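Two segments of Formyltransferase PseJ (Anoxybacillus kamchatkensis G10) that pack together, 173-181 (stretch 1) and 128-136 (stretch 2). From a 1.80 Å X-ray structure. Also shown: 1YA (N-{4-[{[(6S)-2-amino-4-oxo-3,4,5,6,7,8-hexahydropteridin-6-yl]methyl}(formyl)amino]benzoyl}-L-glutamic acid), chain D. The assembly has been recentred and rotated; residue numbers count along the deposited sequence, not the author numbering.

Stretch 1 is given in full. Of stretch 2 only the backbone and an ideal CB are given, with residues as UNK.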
# COMPACT_ATOMS: atom_id res chain seq x y z
N LYS A 173 18.02 -0.09 6.20
CA LYS A 173 18.63 1.23 6.23
C LYS A 173 17.66 2.41 6.35
O LYS A 173 18.14 3.55 6.47
CB LYS A 173 19.51 1.43 5.00
CG LYS A 173 20.75 0.55 5.04
CD LYS A 173 21.71 0.91 3.93
CE LYS A 173 22.80 -0.13 3.78
NZ LYS A 173 23.63 0.13 2.54
N ILE A 174 16.34 2.18 6.36
CA ILE A 174 15.36 3.26 6.62
C ILE A 174 14.45 2.77 7.73
O ILE A 174 13.53 1.99 7.48
CB ILE A 174 14.57 3.64 5.37
CG1 ILE A 174 15.53 3.80 4.19
CG2 ILE A 174 13.76 4.96 5.56
CD1 ILE A 174 14.82 4.05 2.83
N ARG A 175 14.70 3.22 8.96
CA ARG A 175 13.95 2.75 10.13
C ARG A 175 12.53 3.32 10.20
O ARG A 175 11.71 2.83 10.99
CB ARG A 175 14.72 3.09 11.41
CG ARG A 175 14.03 2.71 12.74
CD ARG A 175 14.89 3.14 13.96
NE ARG A 175 16.22 2.52 13.94
CZ ARG A 175 17.38 3.19 13.95
NH1 ARG A 175 17.41 4.52 14.03
NH2 ARG A 175 18.52 2.51 13.92
N GLY A 176 12.23 4.34 9.42
CA GLY A 176 10.88 4.88 9.41
C GLY A 176 10.66 5.93 10.49
O GLY A 176 11.42 6.03 11.45
N ILE A 177 9.59 6.72 10.32
CA ILE A 177 9.21 7.71 11.32
C ILE A 177 7.78 7.49 11.78
O ILE A 177 6.98 6.91 11.05
CB ILE A 177 9.38 9.17 10.83
CG1 ILE A 177 8.58 9.44 9.53
CG2 ILE A 177 10.80 9.49 10.60
CD1 ILE A 177 8.41 10.99 9.22
N PRO A 178 7.44 7.91 13.01
CA PRO A 178 6.07 7.83 13.46
C PRO A 178 5.17 8.45 12.41
O PRO A 178 5.49 9.53 11.92
CB PRO A 178 6.07 8.66 14.76
CG PRO A 178 7.46 8.71 15.18
CD PRO A 178 8.27 8.72 13.92
N GLN A 179 4.06 7.83 12.14
CA GLN A 179 3.08 8.39 11.23
C GLN A 179 2.47 9.65 11.81
O GLN A 179 1.85 9.58 12.89
CB GLN A 179 1.99 7.38 10.88
CG GLN A 179 1.25 7.79 9.59
CD GLN A 179 0.24 6.78 9.06
OE1 GLN A 179 -0.91 7.13 8.80
NE2 GLN A 179 0.69 5.53 8.86
N PRO A 180 2.57 10.80 11.12
CA PRO A 180 2.03 12.04 11.66
C PRO A 180 0.61 11.86 12.08
O PRO A 180 -0.19 11.17 11.43
CB PRO A 180 2.14 13.02 10.50
CG PRO A 180 3.32 12.59 9.76
CD PRO A 180 3.24 11.03 9.84
N LYS A 181 0.27 12.47 13.20
CA LYS A 181 -1.11 12.50 13.64
C LYS A 181 -1.90 13.41 12.72
O LYS A 181 -1.40 14.48 12.39
CB LYS A 181 -1.19 13.01 15.07
CG LYS A 181 -0.36 12.20 16.02
CD LYS A 181 -0.79 12.62 17.43
CE LYS A 181 -0.23 11.70 18.51
NZ LYS A 181 -0.59 12.32 19.83
N UNK A 128 -4.80 -0.48 10.80
CA UNK A 128 -4.86 -0.45 9.33
C UNK A 128 -4.19 0.81 8.79
O UNK A 128 -4.72 1.92 8.94
CB UNK A 128 -6.31 -0.52 8.85
N UNK A 129 -3.05 0.63 8.10
CA UNK A 129 -2.33 1.69 7.40
C UNK A 129 -1.84 2.76 8.34
O UNK A 129 -1.59 3.86 7.93
CB UNK A 129 -3.22 2.32 6.33
N UNK A 130 -1.64 2.41 9.63
CA UNK A 130 -1.18 3.33 10.66
C UNK A 130 0.30 3.24 11.00
O UNK A 130 0.81 4.11 11.73
CB UNK A 130 -1.99 3.09 11.94
N UNK A 131 1.03 2.25 10.48
CA UNK A 131 2.44 2.06 10.83
C UNK A 131 3.39 3.17 10.40
O UNK A 131 3.05 4.14 9.70
CB UNK A 131 2.93 0.75 10.22
N UNK A 132 4.66 3.00 10.78
CA UNK A 132 5.67 4.04 10.56
C UNK A 132 5.99 4.22 9.07
O UNK A 132 6.02 3.27 8.30
CB UNK A 132 6.95 3.70 11.33
N UNK A 133 6.17 5.46 8.65
CA UNK A 133 6.39 5.79 7.25
C UNK A 133 7.85 5.61 6.89
O UNK A 133 8.76 6.09 7.61
CB UNK A 133 5.94 7.22 6.95
N UNK A 134 8.10 4.92 5.76
CA UNK A 134 9.44 4.70 5.25
C UNK A 134 9.79 5.70 4.16
O UNK A 134 10.79 6.41 4.26
CB UNK A 134 9.58 3.27 4.72
N UNK A 135 8.94 5.77 3.13
CA UNK A 135 9.07 6.79 2.08
C UNK A 135 7.70 7.05 1.49
O UNK A 135 6.85 6.16 1.46
CB UNK A 135 10.05 6.36 0.99
N UNK A 136 7.49 8.26 0.99
CA UNK A 136 6.25 8.58 0.32
C UNK A 136 6.56 9.45 -0.88
O UNK A 136 7.68 9.97 -1.01
CB UNK A 136 5.27 9.27 1.27
N1 1YA D . -2.85 -5.53 8.30
C2 1YA D . -2.37 -4.70 9.42
NA2 1YA D . -2.41 -5.22 10.78
N3 1YA D . -1.78 -3.33 9.24
C4 1YA D . -1.72 -2.71 7.90
O4 1YA D . -1.25 -1.59 7.82
C4A 1YA D . -2.22 -3.54 6.77
N5 1YA D . -2.12 -3.04 5.50
C6 1YA D . -3.07 -3.72 4.48
C7 1YA D . -3.10 -5.09 4.53
N8 1YA D . -3.21 -5.74 5.95
C8A 1YA D . -2.76 -4.98 6.96
C9 1YA D . -4.45 -3.11 4.77
N10 1YA D . -5.49 -3.54 3.81
C11 1YA D . -9.35 -4.45 5.30
C12 1YA D . -8.64 -5.44 4.63
C13 1YA D . -7.37 -5.16 4.15
C14 1YA D . -6.84 -3.89 4.34
C15 1YA D . -7.55 -2.91 5.00
C16 1YA D . -8.82 -3.19 5.48
C17 1YA D . -10.78 -4.71 5.83
N 1YA D . -11.75 -3.64 5.51
CA 1YA D . -13.18 -3.66 5.90
CB 1YA D . -13.31 -3.52 7.44
CG 1YA D . -12.06 -2.90 8.09
CD 1YA D . -12.33 -2.41 9.52
OE1 1YA D . -11.48 -1.69 10.12
OE2 1YA D . -13.41 -2.72 10.10
CT 1YA D . -13.93 -2.52 5.16
O2 1YA D . -13.32 -1.71 4.40
O1 1YA D . -15.17 -2.40 5.29
C18 1YA D . -5.27 -3.57 2.37
O5 1YA D . -4.22 -3.28 1.91
O 1YA D . -11.05 -5.70 6.42

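Position 128 is out of reach of stretch 1, which leaves its side chain open. Bound 1YA lies nearby, so a chain that can border a ligand would suit. It is Leu-128, whose CD1 comes 3.3 Å from OE1 of 1YA.

Position 129 has phi/psi of 63/25, a left-handed turn that favours Gly, Asn or Asp. Its N donates to O4 of 1YA (2.9 Å), and its O accepts from Gln-179 NE2 (3.0 Å). These are backbone bonds and do not fix the residue. It is Asp-129; its side chain ends away from stretch 1.

At position 130 the ideal CB points sideways, 4.8 Å from Gln-179 NE2. Small or polar residues would suit, and many others could fit. The residue is Thr-130. Thr-130 O accepts a hydrogen bond from water 1 (2.8 Å), which in turn accepts one from Gln-179 N (3.0 Å).

Position 131 would direct a CB away from stretch 1, and phi/psi of -66/177 is open to most residues. Stretch 1 does not demand a glycine, but Gly-131 is found. Its O takes a second hydrogen bond from Gln-179 NE2 (2.9 Å), so one amide group ties down both ends of this turn.

At position 132 the CB points sideways and lies 3.2 Å from Ile-177 O, a tight approach. Beyond it are backbone carbonyls and Pro-178. A flexible polar chain would suit, as would a modest apolar one. It is Glu-132. Its OE2 takes a hydrogen bond from water 2 (2.9 Å), which also donates to Gly-176 O (3.1 Å), so the water joins two acceptors.

Position 133 pairs with Ile-177 as a single antiparallel bridge: its N donates to Ile-177 O and its O accepts from Ile-177 N, both 2.9 Å. The CB points sideways, with Ile-177, Gln-179 and Pro-180 nearby. A medium or long apolar chain, Ile, Leu or Met, would suit. The residue is Ile-133, which reaches with CD1 to Pro-180 CD (3.7 Å) and Gln-179 CG (3.9 Å).

At position 134 the CB is 4.6 Å from Ile-174 CG2 and 5.1 Å from Gly-176 CA. An apolar residue such as Val, Leu or Ile would fit. Ile-134 packs its CG2 on Ile-174 CG2 (3.8 Å).

Position 135 has a sideways CB with nothing of stretch 1 within 5.5 Å. Its extended backbone suits a beta-branched residue, among others. Val-135 makes a loose contact, CG1 to Ile-174 CD1 (4.4 Å).

Position 136 points toward stretch 1 but makes no contact. Many residues would do; it is Gln-136.

Stretch 2 128-136: LDTGEIIVQ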
# COMPACT_ATOMS: atom_id res chain seq x y z
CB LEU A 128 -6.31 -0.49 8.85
CG LEU A 128 -7.17 -1.64 9.38
CD1 LEU A 128 -8.52 -1.65 8.66
CD2 LEU A 128 -6.42 -2.96 9.20
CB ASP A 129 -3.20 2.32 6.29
CG ASP A 129 -3.65 1.29 5.26
OD1 ASP A 129 -2.84 0.37 4.95
OD2 ASP A 129 -4.80 1.38 4.75
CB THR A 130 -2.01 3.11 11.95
OG1 THR A 130 -2.16 1.70 12.16
CG2 THR A 130 -3.38 3.67 11.81
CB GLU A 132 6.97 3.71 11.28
CG GLU A 132 6.88 3.87 12.79
CD GLU A 132 8.22 3.59 13.46
OE1 GLU A 132 8.76 2.47 13.26
OE2 GLU A 132 8.72 4.51 14.16
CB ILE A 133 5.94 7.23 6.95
CG1 ILE A 133 4.43 7.34 7.10
CG2 ILE A 133 6.39 7.55 5.50
CD1 ILE A 133 3.89 8.82 6.92
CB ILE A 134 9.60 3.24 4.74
CG1 ILE A 134 9.54 2.26 5.93
CG2 ILE A 134 10.87 3.06 4.02
CD1 ILE A 134 9.11 0.82 5.53
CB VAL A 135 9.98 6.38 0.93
CG1 VAL A 135 11.41 6.36 1.43
CG2 VAL A 135 9.62 5.01 0.36
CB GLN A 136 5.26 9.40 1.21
CG GLN A 136 5.36 9.26 2.63
CD GLN A 136 4.35 10.15 3.35
OE1 GLN A 136 4.68 11.22 3.91
NE2 GLN A 136 3.12 9.74 3.27
O HOH W 1 3.09 5.16 13.04
O HOH W 2 11.02 6.30 14.48
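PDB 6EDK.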